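Local coordinates for cytochrome b5-domain protein (Methanococcoides burtonii, PDB 6VZ6) that binds a single heme b in a cytochrome b5-like domain, its iron held by two axial histidines, and is probably an electron carrier, at residues 23-26 / 27-30; 60-63 / 64-68. All coordinates share one frame; numbering follows the deposited sequence.

Contact 1: residues 23-26 / 27-30; sequences FAYK and GKVY. With HEM (protoporphyrin IX containing Fe), chain B.
The F23 ring lies between the heme and Y30: over one of its faces sits the heme vinyl carbon CAC, offset toward the rim, while its CE1 reaches the CB of Y30 at 3.7 Å. F23 and Y30 pair obliquely, ring centroids 5.9 Å apart and planes at 31°. The aromatic ring of Y25 has the CG of K26 above its centre on one face; its CD1 approaches the heme vinyl CBC at 4.1 Å. Y25 CB in turn touches Y30 CE2, and all three aromatic side chains emerge on one face of the sheet. With its CG between the backbone N and the carbonyl carbon (chi1 56°), F23 presents one ring face to the vinyl carbon.

The backbone beneath is an antiparallel beta hairpin closed by a type I' turn from Y25 to K28, in which K26 and G27 both take positive phi. F23 and Y30 form a hydrogen-bonded pair, Y30 N to F23 O measuring 2.8 Å and F23 N to Y30 O closing the ring. Y25 and K28 form the next such pair, with A24 and V29 as the non-hydrogen-bonded pair between them; these two point to the opposite face, toward L10 of helix 7-12.

At the turn the chain of K28 bends at chi3 and chi4 and folds back, so that NZ donates to K26 O at 3.1 Å from above the carbonyl plane, while CE lies 3.4 Å from Y25 O. A methionine at K28 would probably leave K26 O without this ammonium donor and the turn with one bond fewer. K26 runs extended instead, its NZ making a weak 3.4 Å bond to Y25 OH, whose stronger partner is D64.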
ATOM      1  N   PHE A  23      -1.205   1.113  -0.677  1.00 12.58           N
ATOM      2  CA  PHE A  23      -1.514   0.855   0.729  1.00 10.73           C
ATOM      3  C   PHE A  23      -1.224   2.114   1.539  1.00 11.45           C
ATOM      4  O   PHE A  23      -0.635   3.069   1.050  1.00 13.83           O
ATOM      5  CB  PHE A  23      -0.775  -0.377   1.303  1.00 13.19           C
ATOM      6  CG  PHE A  23       0.713  -0.331   1.184  1.00 15.58           C
ATOM      7  CD1 PHE A  23       1.453   0.585   1.910  1.00 15.07           C
ATOM      8  CD2 PHE A  23       1.387  -1.239   0.355  1.00 16.55           C
ATOM      9  CE1 PHE A  23       2.839   0.635   1.790  1.00 13.96           C
ATOM     10  CE2 PHE A  23       2.771  -1.215   0.258  1.00 14.34           C
ATOM     11  CZ  PHE A  23       3.490  -0.252   0.954  1.00 17.39           C
ATOM     12  N   ALA A  24      -1.679   2.135   2.779  1.00 15.05           N
ATOM     13  CA  ALA A  24      -1.369   3.244   3.666  1.00 11.16           C
ATOM     14  C   ALA A  24      -0.400   2.792   4.747  1.00 13.89           C
ATOM     15  O   ALA A  24      -0.387   1.634   5.169  1.00 13.85           O
ATOM     16  CB  ALA A  24      -2.636   3.831   4.280  1.00 13.56           C
ATOM     17  N   TYR A  25       0.458   3.719   5.135  1.00 13.92           N
ATOM     18  CA  TYR A  25       1.407   3.515   6.217  1.00 15.69           C
ATOM     19  C   TYR A  25       1.609   4.855   6.907  1.00 15.14           C
ATOM     20  O   TYR A  25       2.077   5.807   6.271  1.00 13.08           O
ATOM     21  CB  TYR A  25       2.728   2.965   5.699  1.00 11.63           C
ATOM     22  CG  TYR A  25       3.767   2.782   6.788  1.00 10.88           C
ATOM     23  CD1 TYR A  25       3.703   1.702   7.632  1.00 15.70           C
ATOM     24  CD2 TYR A  25       4.803   3.693   6.965  1.00 16.01           C
ATOM     25  CE1 TYR A  25       4.648   1.501   8.616  1.00 19.01           C
ATOM     26  CE2 TYR A  25       5.770   3.509   7.967  1.00 13.70           C
ATOM     27  CZ  TYR A  25       5.659   2.399   8.795  1.00 19.96           C
ATOM     28  OH  TYR A  25       6.572   2.150   9.779  1.00 22.29           O
ATOM     29  N   LYS A  26       1.201   4.941   8.183  1.00 13.49           N
ATOM     30  CA  LYS A  26       1.362   6.165   8.961  1.00 15.19           C
ATOM     31  C   LYS A  26       0.870   7.380   8.183  1.00 16.48           C
ATOM     32  O   LYS A  26       1.575   8.373   8.010  1.00 13.33           O
ATOM     33  CB  LYS A  26       2.834   6.306   9.388  1.00 16.15           C
ATOM     34  CG  LYS A  26       3.231   5.155  10.359  1.00 19.84           C
ATOM     35  CD  LYS A  26       4.617   5.327  10.947  1.00 27.06           C
ATOM     36  CE  LYS A  26       4.877   4.319  12.083  1.00 28.40           C
ATOM     37  NZ  LYS A  26       6.315   4.227  12.405  1.00 43.63           N
ATOM     38  N   GLY A  27      -0.362   7.277   7.684  1.00 15.02           N
ATOM     39  CA  GLY A  27      -1.019   8.369   7.014  1.00 16.66           C
ATOM     40  C   GLY A  27      -0.692   8.548   5.563  1.00 18.12           C
ATOM     41  O   GLY A  27      -1.414   9.293   4.875  1.00 16.88           O
ATOM     42  N   LYS A  28       0.367   7.908   5.062  1.00 13.69           N
ATOM     43  CA  LYS A  28       0.816   8.076   3.679  1.00 15.53           C
ATOM     44  C   LYS A  28       0.280   6.938   2.817  1.00 14.41           C
ATOM     45  O   LYS A  28       0.294   5.777   3.238  1.00 13.51           O
ATOM     46  CB  LYS A  28       2.342   8.089   3.594  1.00 14.78           C
ATOM     47  CG  LYS A  28       3.000   9.152   4.433  1.00 16.09           C
ATOM     48  CD  LYS A  28       4.480   8.873   4.609  1.00 15.62           C
ATOM     49  CE  LYS A  28       4.744   7.864   5.724  1.00 16.84           C
ATOM     50  NZ  LYS A  28       4.500   8.413   7.104  1.00 29.64           N
ATOM     51  N   VAL A  29      -0.164   7.261   1.603  1.00 13.62           N
ATOM     52  CA  VAL A  29      -0.599   6.252   0.639  1.00 14.35           C
ATOM     53  C   VAL A  29       0.532   6.042  -0.364  1.00 15.86           C
ATOM     54  O   VAL A  29       0.969   6.984  -1.030  1.00 16.69           O
ATOM     55  CB  VAL A  29      -1.906   6.665  -0.047  1.00 17.18           C
ATOM     56  CG1 VAL A  29      -2.264   5.686  -1.154  1.00 17.19           C
ATOM     57  CG2 VAL A  29      -3.050   6.765   0.960  1.00 15.39           C
ATOM     58  N   TYR A  30       1.052   4.824  -0.407  1.00 14.37           N
ATOM     59  CA  TYR A  30       2.156   4.445  -1.268  1.00 14.77           C
ATOM     60  C   TYR A  30       1.626   3.693  -2.471  1.00 16.10           C
ATOM     61  O   TYR A  30       0.667   2.911  -2.358  1.00 13.47           O
ATOM     62  CB  TYR A  30       3.168   3.524  -0.559  1.00 15.83           C
ATOM     63  CG  TYR A  30       4.078   4.220   0.425  1.00 14.18           C
ATOM     64  CD1 TYR A  30       5.389   4.537   0.115  1.00 14.36           C
ATOM     65  CD2 TYR A  30       3.606   4.554   1.687  1.00 11.86           C
ATOM     66  CE1 TYR A  30       6.198   5.187   1.062  1.00 12.29           C
ATOM     67  CE2 TYR A  30       4.447   5.202   2.650  1.00 16.20           C
ATOM     68  CZ  TYR A  30       5.702   5.514   2.305  1.00  9.64           C
ATOM     69  OH  TYR A  30       6.478   6.135   3.258  1.00 14.44           O
TER
HETATM   70  CHA HEM B 101       9.792  -6.221   1.076  1.00 21.03           C
HETATM   71  CHB HEM B 101       8.006  -9.873   3.581  1.00 15.97           C
HETATM   72  CHC HEM B 101       4.619  -7.041   5.458  1.00 15.68           C
HETATM   73  CHD HEM B 101       6.021  -3.557   2.413  1.00 13.29           C
HETATM   74  C1A HEM B 101       9.670  -7.434   1.677  1.00 21.25           C
HETATM   75  C2A HEM B 101      10.640  -8.500   1.624  1.00 22.01           C
HETATM   76  C3A HEM B 101      10.118  -9.530   2.314  1.00 23.62           C
HETATM   77  C4A HEM B 101       8.825  -9.115   2.813  1.00 18.30           C
HETATM   78  CMA HEM B 101      10.707 -10.926   2.599  1.00 20.71           C
HETATM   79  CAA HEM B 101      11.988  -8.383   0.865  1.00 22.62           C
HETATM   80  CBA HEM B 101      13.170  -8.951   1.632  1.00 58.45           C
HETATM   81  CGA HEM B 101      13.597  -7.911   2.603  1.00 48.43           C
HETATM   82  O1A HEM B 101      13.409  -6.731   2.245  1.00 53.66           O
HETATM   83  O2A HEM B 101      14.105  -8.263   3.708  1.00 52.87           O
HETATM   84  C1B HEM B 101       6.947  -9.406   4.289  1.00 19.91           C
HETATM   85  C2B HEM B 101       6.173 -10.241   5.111  1.00 23.13           C
HETATM   86  C3B HEM B 101       5.224  -9.511   5.675  1.00 20.05           C
HETATM   87  C4B HEM B 101       5.355  -8.156   5.171  1.00 17.75           C
HETATM   88  CMB HEM B 101       6.448 -11.731   5.351  1.00 22.46           C
HETATM   89  CAB HEM B 101       4.317 -10.162   6.739  1.00 24.59           C
HETATM   90  CBB HEM B 101       3.986  -9.456   7.829  1.00 19.15           C
HETATM   91  C1C HEM B 101       4.716  -5.835   4.812  1.00 17.52           C
HETATM   92  C2C HEM B 101       3.920  -4.649   5.096  1.00 19.40           C
HETATM   93  C3C HEM B 101       4.302  -3.684   4.236  1.00 14.86           C
HETATM   94  C4C HEM B 101       5.360  -4.231   3.403  1.00 14.61           C
HETATM   95  CMC HEM B 101       2.824  -4.608   6.177  1.00 14.74           C
HETATM   96  CAC HEM B 101       3.817  -2.213   4.034  1.00 20.22           C
HETATM   97  CBC HEM B 101       3.357  -1.452   5.008  1.00 23.64           C
HETATM   98  C1D HEM B 101       7.123  -3.995   1.726  1.00 19.73           C
HETATM   99  C2D HEM B 101       7.782  -3.324   0.616  1.00 17.98           C
HETATM  100  C3D HEM B 101       8.841  -4.045   0.262  1.00 16.48           C
HETATM  101  C4D HEM B 101       8.852  -5.207   1.113  1.00 17.07           C
HETATM  102  CMD HEM B 101       7.336  -1.970   0.009  1.00 17.49           C
HETATM  103  CAD HEM B 101       9.875  -3.773  -0.864  1.00 15.33           C
HETATM  104  CBD HEM B 101       9.290  -4.290  -2.176  1.00 18.22           C
HETATM  105  CGD HEM B 101      10.254  -4.164  -3.339  1.00 21.43           C
HETATM  106  O1D HEM B 101       9.856  -4.424  -4.493  1.00 17.20           O
HETATM  107  O2D HEM B 101      11.402  -3.724  -3.123  1.00 19.97           O
HETATM  108  NA  HEM B 101       8.589  -7.823   2.415  1.00 19.34           N
HETATM  109  NB  HEM B 101       6.412  -8.139   4.313  1.00 17.82           N
HETATM  110  NC  HEM B 101       5.603  -5.534   3.793  1.00 17.14           N
HETATM  111  ND  HEM B 101       7.796  -5.154   1.995  1.00 17.39           N
HETATM  112 FE   HEM B 101       7.146  -6.672   3.128  1.00 15.96          FE

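Contact 2: residues 60-63 / 64-68; sequences APHD and DDVLE. With HEM (protoporphyrin IX containing Fe), chain B.
H62 meets V66 first through its CB, which lies 4.0 Å from V66 CG1. Its CG is held between the backbone N and the carbonyl carbon (chi1 47°), a turn that drops the imidazole from the loop onto the heme. One step further, ND1 has V66 CG2 at 3.5 Å and donates a hydrogen bond of 3.2 Å to D63 O, bent to 139° at the hydrogen and entering from above the carbonyl plane. On the other branch, CD2 hangs above the porphyrin nitrogen NA, and CE1 lies above NC. The tip, NE2, binds the heme iron at 2.1 Å; H43 supplies the second axial nitrogen, giving the bis-histidine ligation of the cytochrome b5 family.

The two faces of the imidazole are filled from opposite sides. V66 CG2 makes a CH-pi contact 3.8 Å from the ring centroid, and A60 CB lies over the other face, offset toward the rim. Between them and the ND1 bond, the rotation of the ring about its bond to the iron is restrained, and the bond to a carbonyl would probably increase the electron donation of the imidazole to the iron.

V66 also packs on the macrocycle, and P61 CD rests 3.4 Å from heme C2B, so P61 and V66 lie on the same side of the porphyrin as H62. Further out, D65 OD1 approaches D63 CB, and a water accepts from D63 N and donates to D65 OD1, bridging the two acidic residues.

Residues 60-68 follow helix 54-57, whose H57 ring meets that of H62, and lead on toward strand 72-76; L67 packs on F23 and Y25 of strand 22-25.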
ATOM      1  N   ALA A  60       6.336  -7.363  10.123  1.00 17.87           N
ATOM      2  CA  ALA A  60       7.082  -7.614   8.900  1.00 18.67           C
ATOM      3  C   ALA A  60       8.522  -7.963   9.241  1.00 17.82           C
ATOM      4  O   ALA A  60       9.063  -7.478  10.239  1.00 16.43           O
ATOM      5  CB  ALA A  60       7.061  -6.404   7.979  1.00 21.54           C
ATOM      6  N   PRO A  61       9.164  -8.796   8.431  1.00 14.54           N
ATOM      7  CA  PRO A  61      10.578  -9.099   8.659  1.00 22.04           C
ATOM      8  C   PRO A  61      11.507  -8.045   8.094  1.00 25.70           C
ATOM      9  O   PRO A  61      12.612  -8.358   7.674  1.00 31.84           O
ATOM     10  CB  PRO A  61      10.753 -10.435   7.947  1.00 19.80           C
ATOM     11  CG  PRO A  61       9.822 -10.301   6.798  1.00 20.31           C
ATOM     12  CD  PRO A  61       8.627  -9.555   7.288  1.00 17.41           C
ATOM     13  N   HIS A  62      11.075  -6.796   8.079  1.00 21.32           N
ATOM     14  CA  HIS A  62      11.892  -5.692   7.608  1.00 18.18           C
ATOM     15  C   HIS A  62      11.478  -4.449   8.363  1.00 17.53           C
ATOM     16  O   HIS A  62      10.415  -4.415   8.993  1.00 18.81           O
ATOM     17  CB  HIS A  62      11.752  -5.494   6.097  1.00 16.16           C
ATOM     18  CG  HIS A  62      10.340  -5.507   5.583  1.00 16.03           C
ATOM     19  ND1 HIS A  62       9.452  -4.488   5.841  1.00 21.92           N
ATOM     20  CD2 HIS A  62       9.681  -6.372   4.775  1.00 17.25           C
ATOM     21  CE1 HIS A  62       8.299  -4.723   5.227  1.00 18.41           C
ATOM     22  NE2 HIS A  62       8.411  -5.860   4.567  1.00 15.26           N
ATOM     23  N   ASP A  63      12.372  -3.464   8.373  1.00 21.00           N
ATOM     24  CA  ASP A  63      12.048  -2.101   8.803  1.00 32.38           C
ATOM     25  C   ASP A  63      11.315  -1.375   7.667  1.00 17.54           C
ATOM     26  O   ASP A  63      11.246  -1.872   6.538  1.00 15.55           O
ATOM     27  CB  ASP A  63      13.307  -1.311   9.162  1.00 27.77           C
ATOM     28  CG  ASP A  63      14.001  -1.836  10.413  1.00 49.97           C
ATOM     29  OD1 ASP A  63      13.339  -2.451  11.272  1.00 43.52           O
ATOM     30  OD2 ASP A  63      15.220  -1.615  10.537  1.00 52.26           O
ATOM     31  N   ASP A  64      10.779  -0.190   7.968  1.00 14.81           N
ATOM     32  CA  ASP A  64       9.990   0.541   6.984  1.00 18.50           C
ATOM     33  C   ASP A  64      10.867   1.269   5.968  1.00 23.14           C
ATOM     34  O   ASP A  64      10.331   1.919   5.057  1.00 16.21           O
ATOM     35  CB  ASP A  64       8.996   1.501   7.670  1.00 20.57           C
ATOM     36  CG  ASP A  64       9.648   2.599   8.493  1.00 20.44           C
ATOM     37  OD1 ASP A  64      10.841   2.848   8.324  1.00 20.64           O
ATOM     38  OD2 ASP A  64       8.913   3.227   9.307  1.00 17.99           O
ATOM     39  N   ASP A  65      12.194   1.088   6.042  1.00 22.05           N
ATOM     40  CA  ASP A  65      13.090   1.624   5.017  1.00 22.81           C
ATOM     41  C   ASP A  65      12.801   1.037   3.637  1.00 21.71           C
ATOM     42  O   ASP A  65      13.113   1.671   2.624  1.00 20.54           O
ATOM     43  CB  ASP A  65      14.544   1.352   5.416  1.00 36.14           C
ATOM     44  CG  ASP A  65      14.849  -0.134   5.522  1.00 47.32           C
ATOM     45  OD1 ASP A  65      14.112  -0.851   6.240  1.00 54.77           O
ATOM     46  OD2 ASP A  65      15.825  -0.592   4.892  1.00 60.98           O
ATOM     47  N   VAL A  66      12.179  -0.141   3.577  1.00 15.82           N
ATOM     48  CA  VAL A  66      11.830  -0.713   2.286  1.00 17.75           C
ATOM     49  C   VAL A  66      10.770   0.113   1.557  1.00 18.40           C
ATOM     50  O   VAL A  66      10.595  -0.040   0.333  1.00 17.74           O
ATOM     51  CB  VAL A  66      11.363  -2.169   2.456  1.00 21.46           C
ATOM     52  CG1 VAL A  66      12.443  -2.970   3.137  1.00 25.56           C
ATOM     53  CG2 VAL A  66      10.076  -2.217   3.230  1.00 18.70           C
ATOM     54  N   LEU A  67      10.048   0.982   2.270  1.00 18.59           N
ATOM     55  CA  LEU A  67       9.059   1.842   1.623  1.00 16.61           C
ATOM     56  C   LEU A  67       9.692   3.006   0.865  1.00 18.37           C
ATOM     57  O   LEU A  67       9.048   3.602  -0.007  1.00 19.64           O
ATOM     58  CB  LEU A  67       8.110   2.456   2.669  1.00 18.15           C
ATOM     59  CG  LEU A  67       7.214   1.473   3.406  1.00 22.55           C
ATOM     60  CD1 LEU A  67       6.393   2.260   4.389  1.00 24.22           C
ATOM     61  CD2 LEU A  67       6.360   0.728   2.427  1.00 25.95           C
ATOM     62  N   GLU A  68      10.919   3.381   1.205  1.00 16.88           N
ATOM     63  CA  GLU A  68      11.457   4.651   0.735  1.00 19.10           C
ATOM     64  C   GLU A  68      11.631   4.696  -0.758  1.00 16.88           C
ATOM     65  O   GLU A  68      11.588   5.784  -1.334  1.00 19.46           O
ATOM     66  CB  GLU A  68      12.790   4.937   1.412  1.00 22.64           C
ATOM     67  CG  GLU A  68      12.620   5.068   2.921  1.00 32.96           C
ATOM     68  CD  GLU A  68      13.857   5.622   3.624  1.00 32.57           C
ATOM     69  OE1 GLU A  68      14.863   5.934   2.943  1.00 46.22           O
ATOM     70  OE2 GLU A  68      13.803   5.737   4.858  1.00 34.94           O
TER
HETATM   71  CHA HEM B 101       9.792  -6.221   1.076  1.00 21.03           C
HETATM   72  CHB HEM B 101       8.006  -9.873   3.581  1.00 15.97           C
HETATM   73  CHC HEM B 101       4.619  -7.041   5.458  1.00 15.68           C
HETATM   74  CHD HEM B 101       6.021  -3.557   2.413  1.00 13.29           C
HETATM   75  C1A HEM B 101       9.670  -7.434   1.677  1.00 21.25           C
HETATM   76  C2A HEM B 101      10.640  -8.500   1.624  1.00 22.01           C
HETATM   77  C3A HEM B 101      10.118  -9.530   2.314  1.00 23.62           C
HETATM   78  C4A HEM B 101       8.825  -9.115   2.813  1.00 18.30           C
HETATM   79  CMA HEM B 101      10.707 -10.926   2.599  1.00 20.71           C
HETATM   80  CAA HEM B 101      11.988  -8.383   0.865  1.00 22.62           C
HETATM   81  CBA HEM B 101      13.170  -8.951   1.632  1.00 58.45           C
HETATM   82  CGA HEM B 101      13.597  -7.911   2.603  1.00 48.43           C
HETATM   83  O1A HEM B 101      13.409  -6.731   2.245  1.00 53.66           O
HETATM   84  O2A HEM B 101      14.105  -8.263   3.708  1.00 52.87           O
HETATM   85  C1B HEM B 101       6.947  -9.406   4.289  1.00 19.91           C
HETATM   86  C2B HEM B 101       6.173 -10.241   5.111  1.00 23.13           C
HETATM   87  C3B HEM B 101       5.224  -9.511   5.675  1.00 20.05           C
HETATM   88  C4B HEM B 101       5.355  -8.156   5.171  1.00 17.75           C
HETATM   89  CMB HEM B 101       6.448 -11.731   5.351  1.00 22.46           C
HETATM   90  CAB HEM B 101       4.317 -10.162   6.739  1.00 24.59           C
HETATM   91  CBB HEM B 101       3.986  -9.456   7.829  1.00 19.15           C
HETATM   92  C1C HEM B 101       4.716  -5.835   4.812  1.00 17.52           C
HETATM   93  C2C HEM B 101       3.920  -4.649   5.096  1.00 19.40           C
HETATM   94  C3C HEM B 101       4.302  -3.684   4.236  1.00 14.86           C
HETATM   95  C4C HEM B 101       5.360  -4.231   3.403  1.00 14.61           C
HETATM   96  CMC HEM B 101       2.824  -4.608   6.177  1.00 14.74           C
HETATM   97  CAC HEM B 101       3.817  -2.213   4.034  1.00 20.22           C
HETATM   98  CBC HEM B 101       3.357  -1.452   5.008  1.00 23.64           C
HETATM   99  C1D HEM B 101       7.123  -3.995   1.726  1.00 19.73           C
HETATM  100  C2D HEM B 101       7.782  -3.324   0.616  1.00 17.98           C
HETATM  101  C3D HEM B 101       8.841  -4.045   0.262  1.00 16.48           C
HETATM  102  C4D HEM B 101       8.852  -5.207   1.113  1.00 17.07           C
HETATM  103  CMD HEM B 101       7.336  -1.970   0.009  1.00 17.49           C
HETATM  104  CAD HEM B 101       9.875  -3.773  -0.864  1.00 15.33           C
HETATM  105  CBD HEM B 101       9.290  -4.290  -2.176  1.00 18.22           C
HETATM  106  CGD HEM B 101      10.254  -4.164  -3.339  1.00 21.43           C
HETATM  107  O1D HEM B 101       9.856  -4.424  -4.493  1.00 17.20           O
HETATM  108  O2D HEM B 101      11.402  -3.724  -3.123  1.00 19.97           O
HETATM  109  NA  HEM B 101       8.589  -7.823   2.415  1.00 19.34           N
HETATM  110  NB  HEM B 101       6.412  -8.139   4.313  1.00 17.82           N
HETATM  111  NC  HEM B 101       5.603  -5.534   3.793  1.00 17.14           N
HETATM  112  ND  HEM B 101       7.796  -5.154   1.995  1.00 17.39           N
HETATM  113 FE   HEM B 101       7.146  -6.672   3.128  1.00 15.96          FE
HETATM  114  O   HOH W   1      14.841  -3.685   6.426  1.00 31.09           O

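From the N terminus, contact 1 comes first and closes the tight hairpin of strands 22-25 and 28-31, at one side of the mixed sheet. The chain then passes through strands 42-43 and 47-48 and helix 54-57 before contact 2 forms in the loop ahead of strand 72-76. The two are in series, neither nested nor crossed, with centres about 13 Å apart, yet they touch directly. Y25 OH lies 2.6 Å from D64 OD2, a probable hydrogen bond, and Y30 CE1 packs against the carbonyl oxygen of L67. The sheet is thereby joined to the axial-histidine loop, and both contacts reach the same heme.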